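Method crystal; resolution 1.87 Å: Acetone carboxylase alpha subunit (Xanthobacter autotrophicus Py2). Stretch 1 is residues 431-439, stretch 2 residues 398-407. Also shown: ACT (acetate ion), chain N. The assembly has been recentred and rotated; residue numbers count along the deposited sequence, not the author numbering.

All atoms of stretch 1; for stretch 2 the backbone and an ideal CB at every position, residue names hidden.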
ATOM      1  N   GLY A 431       3.761 -26.325 -27.695  1.00 12.46           N
ATOM      2  CA  GLY A 431       3.680 -25.153 -26.824  1.00 12.29           C
ATOM      3  C   GLY A 431       3.256 -25.439 -25.388  1.00 12.27           C
ATOM      4  O   GLY A 431       2.892 -26.562 -25.026  1.00 12.37           O
ATOM      5  N   ASN A 432       3.330 -24.405 -24.552  1.00 12.23           N
ATOM      6  CA  ASN A 432       2.962 -24.515 -23.139  1.00 12.04           C
ATOM      7  C   ASN A 432       1.457 -24.342 -22.896  1.00 11.99           C
ATOM      8  O   ASN A 432       0.767 -23.567 -23.602  1.00 12.04           O
ATOM      9  CB  ASN A 432       3.788 -23.552 -22.261  1.00 11.90           C
ATOM     10  CG  ASN A 432       3.586 -22.073 -22.630  1.00 11.81           C
ATOM     11  OD1 ASN A 432       4.278 -21.547 -23.498  1.00 11.80           O
ATOM     12  ND2 ASN A 432       2.626 -21.406 -21.965  1.00 11.66           N
ATOM     13  N   ALA A 433       0.958 -25.074 -21.884  1.00 11.78           N
ATOM     14  CA  ALA A 433      -0.388 -24.903 -21.370  1.00 11.50           C
ATOM     15  C   ALA A 433      -0.587 -23.524 -20.785  1.00 11.28           C
ATOM     16  O   ALA A 433       0.376 -22.883 -20.346  1.00 11.12           O
ATOM     17  CB  ALA A 433      -0.663 -25.933 -20.288  1.00 11.70           C
ATOM     18  N   ASN A 434      -1.828 -23.095 -20.727  1.00 11.14           N
ATOM     19  CA  ASN A 434      -2.199 -21.999 -19.841  1.00 11.10           C
ATOM     20  C   ASN A 434      -2.036 -22.479 -18.373  1.00 11.03           C
ATOM     21  O   ASN A 434      -2.576 -23.541 -17.996  1.00 11.08           O
ATOM     22  CB  ASN A 434      -3.643 -21.537 -20.106  1.00 11.24           C
ATOM     23  CG  ASN A 434      -3.952 -20.195 -19.471  1.00 11.25           C
ATOM     24  OD1 ASN A 434      -4.175 -20.095 -18.254  1.00 11.43           O
ATOM     25  ND2 ASN A 434      -3.981 -19.149 -20.289  1.00 11.31           N
ATOM     26  N   THR A 435      -1.273 -21.732 -17.578  1.00 10.79           N
ATOM     27  CA  THR A 435      -0.946 -22.141 -16.202  1.00 10.78           C
ATOM     28  C   THR A 435      -2.048 -21.651 -15.227  1.00 10.93           C
ATOM     29  O   THR A 435      -1.944 -20.548 -14.654  1.00 11.16           O
ATOM     30  CB  THR A 435       0.449 -21.615 -15.785  1.00 10.58           C
ATOM     31  OG1 THR A 435       0.435 -20.180 -15.694  1.00 10.30           O
ATOM     32  CG2 THR A 435       1.480 -22.068 -16.732  1.00 10.60           C
ATOM     33  N   SER A 436      -3.105 -22.444 -15.114  1.00 10.94           N
ATOM     34  CA  SER A 436      -4.311 -22.121 -14.284  1.00 10.94           C
ATOM     35  C   SER A 436      -5.126 -23.417 -14.140  1.00 10.83           C
ATOM     36  O   SER A 436      -4.776 -24.406 -14.800  1.00 10.78           O
ATOM     37  CB  SER A 436      -5.120 -21.001 -14.955  1.00 10.93           C
ATOM     38  OG  SER A 436      -5.738 -21.433 -16.183  1.00 11.12           O
ATOM     39  N   ASN A 437      -6.177 -23.514 -13.319  1.00 10.67           N
ATOM     40  CA  ASN A 437      -6.735 -22.519 -12.367  1.00 10.56           C
ATOM     41  C   ASN A 437      -5.855 -22.264 -11.148  1.00 10.30           C
ATOM     42  O   ASN A 437      -5.153 -23.159 -10.714  1.00 10.23           O
ATOM     43  CB  ASN A 437      -8.075 -23.058 -11.851  1.00 10.64           C
ATOM     44  CG  ASN A 437      -8.773 -22.097 -10.868  1.00 10.77           C
ATOM     45  OD1 ASN A 437      -9.238 -21.007 -11.256  1.00 10.93           O
ATOM     46  ND2 ASN A 437      -8.899 -22.530  -9.616  1.00 10.72           N
ATOM     47  N   TRP A 438      -5.956 -21.053 -10.590  1.00 10.25           N
ATOM     48  CA  TRP A 438      -5.374 -20.679  -9.294  1.00 10.19           C
ATOM     49  C   TRP A 438      -6.455 -20.623  -8.188  1.00 10.46           C
ATOM     50  O   TRP A 438      -7.280 -19.672  -8.127  1.00 10.63           O
ATOM     51  CB  TRP A 438      -4.649 -19.325  -9.411  1.00 10.08           C
ATOM     52  CG  TRP A 438      -3.496 -19.324 -10.354  1.00  9.78           C
ATOM     53  CD1 TRP A 438      -3.528 -18.951 -11.687  1.00  9.67           C
ATOM     54  CD2 TRP A 438      -2.137 -19.715 -10.085  1.00  9.70           C
ATOM     55  NE1 TRP A 438      -2.293 -19.086 -12.249  1.00  9.53           N
ATOM     56  CE2 TRP A 438      -1.416 -19.577 -11.310  1.00  9.63           C
ATOM     57  CE3 TRP A 438      -1.472 -20.213  -8.967  1.00  9.76           C
ATOM     58  CZ2 TRP A 438      -0.054 -19.874 -11.426  1.00  9.63           C
ATOM     59  CZ3 TRP A 438      -0.082 -20.516  -9.066  1.00  9.76           C
ATOM     60  CH2 TRP A 438       0.613 -20.317 -10.306  1.00  9.67           C
ATOM     61  N   LEU A 439      -6.480 -21.663  -7.348  1.00 10.59           N
ATOM     62  CA  LEU A 439      -7.390 -21.732  -6.211  1.00 10.77           C
ATOM     63  C   LEU A 439      -6.946 -20.689  -5.169  1.00 10.88           C
ATOM     64  O   LEU A 439      -5.811 -20.716  -4.717  1.00 10.83           O
ATOM     65  CB  LEU A 439      -7.416 -23.149  -5.593  1.00 10.86           C
ATOM     66  CG  LEU A 439      -8.272 -23.418  -4.341  1.00 11.01           C
ATOM     67  CD1 LEU A 439      -8.711 -24.863  -4.249  1.00 11.12           C
ATOM     68  CD2 LEU A 439      -7.597 -23.009  -3.014  1.00 11.07           C
ATOM     69  N   UNK A 398      -1.231  -8.009 -10.520  1.00 11.82           N
ATOM     70  CA  UNK A 398      -1.204  -9.211  -9.623  1.00 11.81           C
ATOM     71  C   UNK A 398      -1.219 -10.551 -10.362  1.00 11.49           C
ATOM     72  O   UNK A 398      -0.655 -11.520  -9.855  1.00 11.61           O
ATOM     73  CB  UNK A 398      -2.406  -9.173  -8.677  1.00 11.81           C
ATOM     74  N   UNK A 399      -1.912 -10.636 -11.502  1.00 11.42           N
ATOM     75  CA  UNK A 399      -1.947 -11.857 -12.305  1.00 11.42           C
ATOM     76  C   UNK A 399      -1.498 -11.618 -13.769  1.00 11.65           C
ATOM     77  O   UNK A 399      -2.156 -12.022 -14.738  1.00 11.62           O
ATOM     78  CB  UNK A 399      -3.362 -12.439 -12.284  1.00 11.42           C
ATOM     79  N   UNK A 400      -0.343 -10.950 -13.858  1.00 11.68           N
ATOM     80  CA  UNK A 400       0.392 -10.693 -15.103  1.00 12.05           C
ATOM     81  C   UNK A 400       0.439 -11.921 -16.031  1.00 11.68           C
ATOM     82  O   UNK A 400       0.331 -11.822 -17.267  1.00 11.52           O
ATOM     83  CB  UNK A 400       1.818 -10.245 -14.775  1.00 12.05           C
ATOM     84  N   UNK A 401       0.651 -13.065 -15.410  1.00 11.43           N
ATOM     85  CA  UNK A 401       0.762 -14.343 -16.132  1.00 11.50           C
ATOM     86  C   UNK A 401      -0.382 -14.634 -17.079  1.00 11.37           C
ATOM     87  O   UNK A 401      -0.149 -15.282 -18.081  1.00 11.69           O
ATOM     88  CB  UNK A 401       0.864 -15.492 -15.126  1.00 11.50           C
ATOM     89  N   UNK A 402      -1.603 -14.236 -16.756  1.00 11.41           N
ATOM     90  CA  UNK A 402      -2.790 -14.555 -17.619  1.00 11.44           C
ATOM     91  C   UNK A 402      -2.530 -14.204 -19.094  1.00 11.53           C
ATOM     92  O   UNK A 402      -2.772 -15.018 -20.010  1.00 11.38           O
ATOM     93  CB  UNK A 402      -4.024 -13.794 -17.130  1.00 11.44           C
ATOM     94  N   UNK A 403      -1.975 -12.994 -19.290  1.00 11.56           N
ATOM     95  CA  UNK A 403      -1.562 -12.540 -20.623  1.00 11.47           C
ATOM     96  C   UNK A 403      -0.222 -13.108 -21.049  1.00 11.42           C
ATOM     97  O   UNK A 403      -0.064 -13.577 -22.188  1.00 11.51           O
ATOM     98  CB  UNK A 403      -1.497 -11.012 -20.659  1.00 11.47           C
ATOM     99  N   UNK A 404       0.757 -13.069 -20.153  1.00 11.27           N
ATOM    100  CA  UNK A 404       2.128 -13.499 -20.493  1.00 11.38           C
ATOM    101  C   UNK A 404       2.212 -14.941 -21.038  1.00 11.34           C
ATOM    102  O   UNK A 404       2.770 -15.171 -22.106  1.00 11.03           O
ATOM    103  CB  UNK A 404       3.016 -13.382 -19.253  1.00 11.38           C
ATOM    104  N   UNK A 405       1.638 -15.902 -20.294  1.00 11.53           N
ATOM    105  CA  UNK A 405       1.734 -17.335 -20.682  1.00 11.75           C
ATOM    106  C   UNK A 405       0.939 -17.628 -21.968  1.00 11.96           C
ATOM    107  O   UNK A 405       1.252 -18.602 -22.685  1.00 11.96           O
ATOM    108  CB  UNK A 405       1.221 -18.225 -19.549  1.00 11.75           C
ATOM    109  N   UNK A 406      -0.056 -16.767 -22.257  1.00 11.94           N
ATOM    110  CA  UNK A 406      -0.916 -16.904 -23.420  1.00 11.87           C
ATOM    111  C   UNK A 406      -0.256 -16.326 -24.701  1.00 11.99           C
ATOM    112  O   UNK A 406      -0.586 -16.744 -25.808  1.00 11.77           O
ATOM    113  CB  UNK A 406      -2.251 -16.207 -23.152  1.00 11.87           C
ATOM    114  N   UNK A 407       0.669 -15.378 -24.543  1.00 11.98           N
ATOM    115  CA  UNK A 407       1.481 -14.865 -25.658  1.00 12.28           C
ATOM    116  C   UNK A 407       2.728 -15.708 -25.937  1.00 12.33           C
ATOM    117  O   UNK A 407       3.067 -15.930 -27.099  1.00 12.43           O
ATOM    118  CB  UNK A 407       1.904 -13.424 -25.366  1.00 12.28           C
TER
HETATM  119  C   ACT N 802       4.868 -17.252  -9.882  1.00 13.46           C
HETATM  120  O   ACT N 802       3.979 -16.375  -9.784  1.00 13.13           O
HETATM  121  OXT ACT N 802       5.959 -17.110  -9.290  1.00 13.94           O
HETATM  122  CH3 ACT N 802       4.609 -18.477 -10.716  1.00 13.57           C

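Position 398 lies out of reach of stretch 1, so the contact sets no rule there and many side chains would do; it is Ser398, its OG hydrogen-bonded elsewhere in the structure.

At 399 the CA-to-CB bond points toward stretch 1, yet nothing of that stretch lies within 5.5 Å of the ideal CB. Across the gap wait the indole NE1 of Trp438 and the carbonyl O of Thr435. What suits is a long side chain whose tip can accept from NE1; tyrosine reaches well, glutamine barely reaches NE1 and falls short of Thr435 O, and arginine could serve only the carbonyl. The deposited residue is Tyr399, in the t rotamer. Tyr399 OH accepts a weak hydrogen bond from Trp438 NE1 at 2.9 Å and sits 3.0 Å from Thr435 O. Behind the hydroxyl, Tyr399 CZ is 3.5 Å from Trp438 CD1, and the two rings meet obliquely, their planes at 71°.

Position 400 is again out of reach, so stretch 1 sets no rule and many side chains would suit; it is Ser400, its OG hydrogen-bonded elsewhere in the structure.

At 401 CA-to-CB points toward stretch 1, with the ideal CB 4.7 Å from Thr435 OG1. The helical angles (-52/-35) suit many residues, small or large. Trp401 is large: Trp401 NE1 donates to ACT O at 2.7 Å, an acetate probably from the crystallisation liquor, while stretch 1 gets little from it.

Position 402 points sideways, and only a side chain of some length could approach Asn434. A polar one suits, since Asn434 OD1 lies on that side. His402 bends its end nearer and uses a water: this water lies 2.9 Å from His402 ND1 and 2.7 Å from Tyr399 OH, and donates to Asn434 OD1 at 2.7 Å.

Position 403 points away and 404 is out of reach, so any helix-compatible side chain would suit as far as stretch 1 goes; they are Phe403 and Leu404.

Position 405 faces stretch 1 most tightly. The CA of 405 is 6.2 Å from Asn434 CA, and the ideal CB stands 4.2 Å from Asn432 ND2 and 4.4 Å from Thr435 OG1. A compact side chain suits: alanine, valine, perhaps threonine. Val405 places CG1 3.7 Å from Thr435 OG1 and CG2 4.0 Å from Asn434 ND2. Its backbone takes part too, for Asn432 ND2 donates to Val405 O at 3.2 Å, and a second water donates to both Val405 O and Asn432 O.

At 406 the bond points sideways, with the ideal CB 4.5 Å from Asn434 ND2. Small residues fit, polar or not. Ser406 turns its OG back to donate to His402 O at 2.7 Å, a familiar helical habit; Asn434 ND2 lies 3.1 Å from Ser406 OG, but at an angle too poor for a hydrogen bond.

Position 407 is out of reach, so any helix-compatible side chain would suit; Ala407 simply continues the helix.

Stretch 2 (398-407) SYSWHFLVSA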
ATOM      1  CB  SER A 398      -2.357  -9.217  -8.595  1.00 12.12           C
ATOM      2  OG  SER A 398      -2.106  -8.306  -7.519  1.00 12.74           O
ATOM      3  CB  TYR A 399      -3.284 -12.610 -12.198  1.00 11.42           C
ATOM      4  CG  TYR A 399      -3.182 -13.988 -12.843  1.00 11.10           C
ATOM      5  CD1 TYR A 399      -2.104 -14.810 -12.609  1.00 10.97           C
ATOM      6  CD2 TYR A 399      -4.160 -14.433 -13.722  1.00 11.09           C
ATOM      7  CE1 TYR A 399      -1.991 -16.063 -13.229  1.00 11.11           C
ATOM      8  CE2 TYR A 399      -4.061 -15.681 -14.362  1.00 11.02           C
ATOM      9  CZ  TYR A 399      -2.975 -16.477 -14.131  1.00 10.99           C
ATOM     10  OH  TYR A 399      -2.842 -17.702 -14.768  1.00 11.13           O
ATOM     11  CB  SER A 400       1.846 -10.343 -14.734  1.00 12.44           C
ATOM     12  OG  SER A 400       2.271  -9.448 -15.707  1.00 13.97           O
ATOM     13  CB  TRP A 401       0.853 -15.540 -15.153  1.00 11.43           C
ATOM     14  CG  TRP A 401       1.985 -15.517 -14.162  1.00 11.45           C
ATOM     15  CD1 TRP A 401       1.871 -15.461 -12.806  1.00 11.53           C
ATOM     16  CD2 TRP A 401       3.387 -15.630 -14.453  1.00 11.54           C
ATOM     17  NE1 TRP A 401       3.120 -15.571 -12.216  1.00 11.58           N
ATOM     18  CE2 TRP A 401       4.072 -15.643 -13.201  1.00 11.70           C
ATOM     19  CE3 TRP A 401       4.138 -15.721 -15.633  1.00 11.42           C
ATOM     20  CZ2 TRP A 401       5.454 -15.720 -13.116  1.00 11.70           C
ATOM     21  CZ3 TRP A 401       5.523 -15.818 -15.527  1.00 11.63           C
ATOM     22  CH2 TRP A 401       6.166 -15.825 -14.281  1.00 11.68           C
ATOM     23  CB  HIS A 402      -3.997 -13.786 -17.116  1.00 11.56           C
ATOM     24  CG  HIS A 402      -5.307 -14.172 -17.731  1.00 11.56           C
ATOM     25  ND1 HIS A 402      -5.764 -15.467 -17.770  1.00 11.56           N
ATOM     26  CD2 HIS A 402      -6.282 -13.412 -18.288  1.00 11.73           C
ATOM     27  CE1 HIS A 402      -6.960 -15.498 -18.338  1.00 11.69           C
ATOM     28  NE2 HIS A 402      -7.299 -14.259 -18.659  1.00 11.79           N
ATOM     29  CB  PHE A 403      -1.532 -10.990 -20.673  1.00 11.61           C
ATOM     30  CG  PHE A 403      -2.912 -10.325 -20.727  1.00 11.59           C
ATOM     31  CD1 PHE A 403      -4.121 -11.039 -20.546  1.00 11.68           C
ATOM     32  CD2 PHE A 403      -2.980  -8.963 -20.965  1.00 11.72           C
ATOM     33  CE1 PHE A 403      -5.346 -10.377 -20.613  1.00 11.71           C
ATOM     34  CE2 PHE A 403      -4.187  -8.308 -21.028  1.00 11.91           C
ATOM     35  CZ  PHE A 403      -5.381  -9.013 -20.844  1.00 11.83           C
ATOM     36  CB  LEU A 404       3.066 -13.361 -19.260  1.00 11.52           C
ATOM     37  CG  LEU A 404       3.417 -11.934 -18.766  1.00 11.68           C
ATOM     38  CD1 LEU A 404       4.198 -11.995 -17.457  1.00 11.76           C
ATOM     39  CD2 LEU A 404       4.224 -11.162 -19.801  1.00 11.86           C
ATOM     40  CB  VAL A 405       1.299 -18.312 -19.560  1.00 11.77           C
ATOM     41  CG1 VAL A 405       2.048 -18.033 -18.268  1.00 11.77           C
ATOM     42  CG2 VAL A 405      -0.198 -18.277 -19.324  1.00 11.83           C
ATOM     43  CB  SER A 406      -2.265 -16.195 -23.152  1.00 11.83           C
ATOM     44  OG  SER A 406      -3.006 -16.798 -22.088  1.00 11.87           O
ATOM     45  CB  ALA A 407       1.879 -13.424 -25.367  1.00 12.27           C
TER
HETATM   46  O   HOH W   1      -4.629 -17.940 -16.721  1.00 10.73           O
HETATM   47  O   HOH W   2      -0.810 -20.818 -23.013  1.00 12.87           O
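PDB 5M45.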